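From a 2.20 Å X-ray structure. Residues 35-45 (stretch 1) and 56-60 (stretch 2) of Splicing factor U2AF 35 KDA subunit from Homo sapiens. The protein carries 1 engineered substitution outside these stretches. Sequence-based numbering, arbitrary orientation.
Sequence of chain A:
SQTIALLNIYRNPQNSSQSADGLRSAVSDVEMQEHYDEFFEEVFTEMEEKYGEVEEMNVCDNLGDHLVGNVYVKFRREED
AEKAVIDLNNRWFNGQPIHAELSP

Stretch 1 35-45: HYDEFFEEVFT
Stretch 2 (56-60) EMNVC

Residues 35-45 form an uninterrupted segment of a longer α-helix, with phi between -77° and -53° and psi between -56° and -34°. Its i to i+4 hydrogen bonds run from Phe-39 N to His-35 O (3.0 Å) through Thr-45 N to Glu-41 O (2.9 Å), the shortest joining Phe-44 N to Phe-40 O (2.7 Å). Residues 56-59 are an extended strand: Glu-56, Met-57 and Asn-58 lie near phi/psi -150/146, Val-59 is at -107/120, and Cys-60 leaves the strand at -93/168. The helix packs across the strand with its axis 9.5 Å away at closest approach and the two N-to-C directions 140° apart. The register is set by Phe-40 CA lying 7.1 Å from Val-59 CA and Phe-44 CA 7.5 Å from Met-57 CA, so one helical turn spans two strand residues.

Strand alternation directs the CA-to-CB bonds of Met-57 and Val-59 toward the helix, while those of Glu-56 and Asn-58 point away, leaving the polar residues exposed. The helix answers with Tyr-36, Phe-39, Phe-40, Val-43 and Phe-44, all with chi1 t. Together the stretches bury 393 Å², with Met-57 and Val-59 contributing the largest areas.

Met-57 is unbranched and extended, chi1 and chi2 both t and chi3 137°, which carries its methyl over the face of Phe-40 (chi2 103°). Met-57 CE sits 3.9 Å from the Phe-40 ring centroid, only 2° off the normal, a CH-pi contact; it also reaches Val-43 CB at 3.8 Å. Met-57 SD lies 3.7 Å from Phe-44 CA and approaches the edge of the Phe-44 ring (chi2 78°), 5.3 Å from its centroid. The thioether thus rests against two aromatic residues one turn apart, its methyl over the face of Phe-40 and its sulfur at the edge of Phe-44.

Val-59, buried and compact with chi1 t, is the second anchor. Its CG2 is 3.7 Å from Phe-40 CD1 and 3.9 Å from Phe-39 CE2, meeting the latter ring (chi2 79°) at its edge. Tyr-36, with chi2 91°, starts sideways, but its length brings the ring end to the strand: Tyr-36 CE1 packs 3.4 Å from Val-59 CB, and Tyr-36 OH donates a 3.2 Å hydrogen bond to Val-59 O, the only hydrogen bond between the stretches. Tyrosine therefore combines apolar packing with a polar tip that satisfies a backbone carbonyl.

Beyond the interface, Glu-41 points away and is exposed; its OE2 accepts a very short 2.5 Å hydrogen bond from Thr-45 OG1 along the helix.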

# COMPACT_ATOMS: atom_id res chain seq x y z
N HIS A 35 4.20 -9.04 -10.53
CA HIS A 35 3.88 -8.93 -9.12
C HIS A 35 3.57 -7.46 -8.82
O HIS A 35 2.71 -7.14 -8.01
CB HIS A 35 5.05 -9.43 -8.27
CG HIS A 35 4.85 -9.31 -6.79
ND1 HIS A 35 5.17 -8.17 -6.09
CD2 HIS A 35 4.37 -10.19 -5.89
CE1 HIS A 35 4.89 -8.35 -4.81
NE2 HIS A 35 4.41 -9.57 -4.66
N TYR A 36 4.28 -6.57 -9.51
CA TYR A 36 4.09 -5.13 -9.36
C TYR A 36 2.72 -4.73 -9.89
O TYR A 36 1.97 -3.99 -9.24
CB TYR A 36 5.18 -4.37 -10.12
CG TYR A 36 5.02 -2.87 -10.11
CD1 TYR A 36 5.62 -2.09 -9.13
CD2 TYR A 36 4.25 -2.22 -11.09
CE1 TYR A 36 5.47 -0.71 -9.11
CE2 TYR A 36 4.09 -0.83 -11.08
CZ TYR A 36 4.71 -0.09 -10.08
OH TYR A 36 4.57 1.28 -10.04
N ASP A 37 2.39 -5.21 -11.08
CA ASP A 37 1.10 -4.89 -11.70
C ASP A 37 -0.07 -5.47 -10.91
O ASP A 37 -1.12 -4.83 -10.80
CB ASP A 37 1.05 -5.40 -13.15
CG ASP A 37 2.11 -4.76 -14.03
OD1 ASP A 37 2.49 -3.59 -13.78
OD2 ASP A 37 2.55 -5.42 -14.99
N GLU A 38 0.11 -6.66 -10.36
CA GLU A 38 -0.93 -7.29 -9.56
C GLU A 38 -1.18 -6.44 -8.31
O GLU A 38 -2.32 -6.18 -7.92
CB GLU A 38 -0.50 -8.70 -9.12
CG GLU A 38 -1.45 -9.35 -8.11
CD GLU A 38 -0.97 -10.71 -7.63
OE1 GLU A 38 0.12 -10.80 -7.04
OE2 GLU A 38 -1.70 -11.71 -7.85
N PHE A 39 -0.09 -6.00 -7.69
CA PHE A 39 -0.16 -5.18 -6.49
C PHE A 39 -0.88 -3.87 -6.79
O PHE A 39 -1.79 -3.46 -6.07
CB PHE A 39 1.24 -4.87 -5.98
CG PHE A 39 1.27 -3.97 -4.78
CD1 PHE A 39 1.00 -4.47 -3.51
CD2 PHE A 39 1.56 -2.62 -4.92
CE1 PHE A 39 1.02 -3.63 -2.40
CE2 PHE A 39 1.59 -1.77 -3.82
CZ PHE A 39 1.32 -2.28 -2.55
N PHE A 40 -0.45 -3.22 -7.88
CA PHE A 40 -0.99 -1.94 -8.32
C PHE A 40 -2.51 -2.02 -8.48
O PHE A 40 -3.25 -1.23 -7.88
CB PHE A 40 -0.35 -1.55 -9.66
CG PHE A 40 -0.54 -0.11 -10.03
CD1 PHE A 40 0.50 0.80 -9.87
CD2 PHE A 40 -1.75 0.35 -10.53
CE1 PHE A 40 0.34 2.14 -10.21
CE2 PHE A 40 -1.93 1.69 -10.87
CZ PHE A 40 -0.88 2.59 -10.71
N GLU A 41 -2.97 -2.96 -9.29
CA GLU A 41 -4.39 -3.16 -9.54
C GLU A 41 -5.10 -3.40 -8.21
O GLU A 41 -6.17 -2.84 -7.94
CB GLU A 41 -4.57 -4.37 -10.47
CG GLU A 41 -6.01 -4.68 -10.88
CD GLU A 41 -6.79 -5.38 -9.78
OE1 GLU A 41 -6.33 -6.44 -9.30
OE2 GLU A 41 -7.86 -4.87 -9.40
N GLU A 42 -4.48 -4.21 -7.37
CA GLU A 42 -5.02 -4.53 -6.06
C GLU A 42 -5.31 -3.27 -5.25
O GLU A 42 -6.40 -3.12 -4.68
CB GLU A 42 -4.03 -5.41 -5.30
CG GLU A 42 -4.59 -5.98 -4.02
CD GLU A 42 -5.54 -7.13 -4.28
OE1 GLU A 42 -5.06 -8.22 -4.65
OE2 GLU A 42 -6.77 -6.94 -4.11
N VAL A 43 -4.34 -2.36 -5.21
CA VAL A 43 -4.49 -1.13 -4.44
C VAL A 43 -5.38 -0.11 -5.15
O VAL A 43 -6.30 0.46 -4.54
CB VAL A 43 -3.10 -0.51 -4.14
CG1 VAL A 43 -3.25 0.81 -3.38
CG2 VAL A 43 -2.29 -1.50 -3.32
N PHE A 44 -5.12 0.10 -6.43
CA PHE A 44 -5.91 1.03 -7.22
C PHE A 44 -7.41 0.74 -7.13
O PHE A 44 -8.20 1.62 -6.79
CB PHE A 44 -5.48 0.97 -8.69
CG PHE A 44 -6.23 1.94 -9.57
CD1 PHE A 44 -5.89 3.29 -9.58
CD2 PHE A 44 -7.29 1.50 -10.35
CE1 PHE A 44 -6.60 4.20 -10.37
CE2 PHE A 44 -8.01 2.40 -11.15
CZ PHE A 44 -7.66 3.75 -11.16
N THR A 45 -7.79 -0.50 -7.43
CA THR A 45 -9.20 -0.90 -7.39
C THR A 45 -9.85 -0.57 -6.06
O THR A 45 -10.95 -0.02 -6.02
CB THR A 45 -9.35 -2.41 -7.67
OG1 THR A 45 -8.95 -2.68 -9.02
CG2 THR A 45 -10.79 -2.85 -7.46
N GLU A 56 -4.26 10.19 -10.03
CA GLU A 56 -2.95 9.61 -10.30
C GLU A 56 -2.54 8.69 -9.16
O GLU A 56 -2.92 8.93 -8.01
CB GLU A 56 -1.88 10.70 -10.39
CG GLU A 56 -1.93 11.58 -11.60
CD GLU A 56 -0.83 12.62 -11.55
OE1 GLU A 56 0.35 12.23 -11.66
OE2 GLU A 56 -1.15 13.81 -11.38
N MET A 57 -1.76 7.67 -9.48
CA MET A 57 -1.27 6.74 -8.48
C MET A 57 0.05 6.15 -8.92
O MET A 57 0.27 5.91 -10.10
CB MET A 57 -2.27 5.61 -8.23
CG MET A 57 -1.80 4.64 -7.17
SD MET A 57 -2.93 3.27 -6.85
CE MET A 57 -1.78 1.92 -6.73
N ASN A 58 0.94 5.92 -7.96
CA ASN A 58 2.23 5.34 -8.26
C ASN A 58 2.77 4.54 -7.09
O ASN A 58 2.56 4.89 -5.92
CB ASN A 58 3.23 6.44 -8.63
CG ASN A 58 4.59 5.89 -9.02
OD1 ASN A 58 4.69 4.94 -9.81
ND2 ASN A 58 5.64 6.48 -8.47
N VAL A 59 3.45 3.45 -7.41
CA VAL A 59 4.07 2.59 -6.41
C VAL A 59 5.56 2.89 -6.56
O VAL A 59 6.13 2.70 -7.64
CB VAL A 59 3.81 1.10 -6.70
CG1 VAL A 59 4.58 0.23 -5.72
CG2 VAL A 59 2.31 0.81 -6.61
N CYS A 60 6.18 3.37 -5.49
CA CYS A 60 7.58 3.74 -5.53
C CYS A 60 8.55 2.66 -5.09
O CYS A 60 8.16 1.63 -4.54
CB CYS A 60 7.84 4.96 -4.63
SG CYS A 60 6.86 6.41 -4.97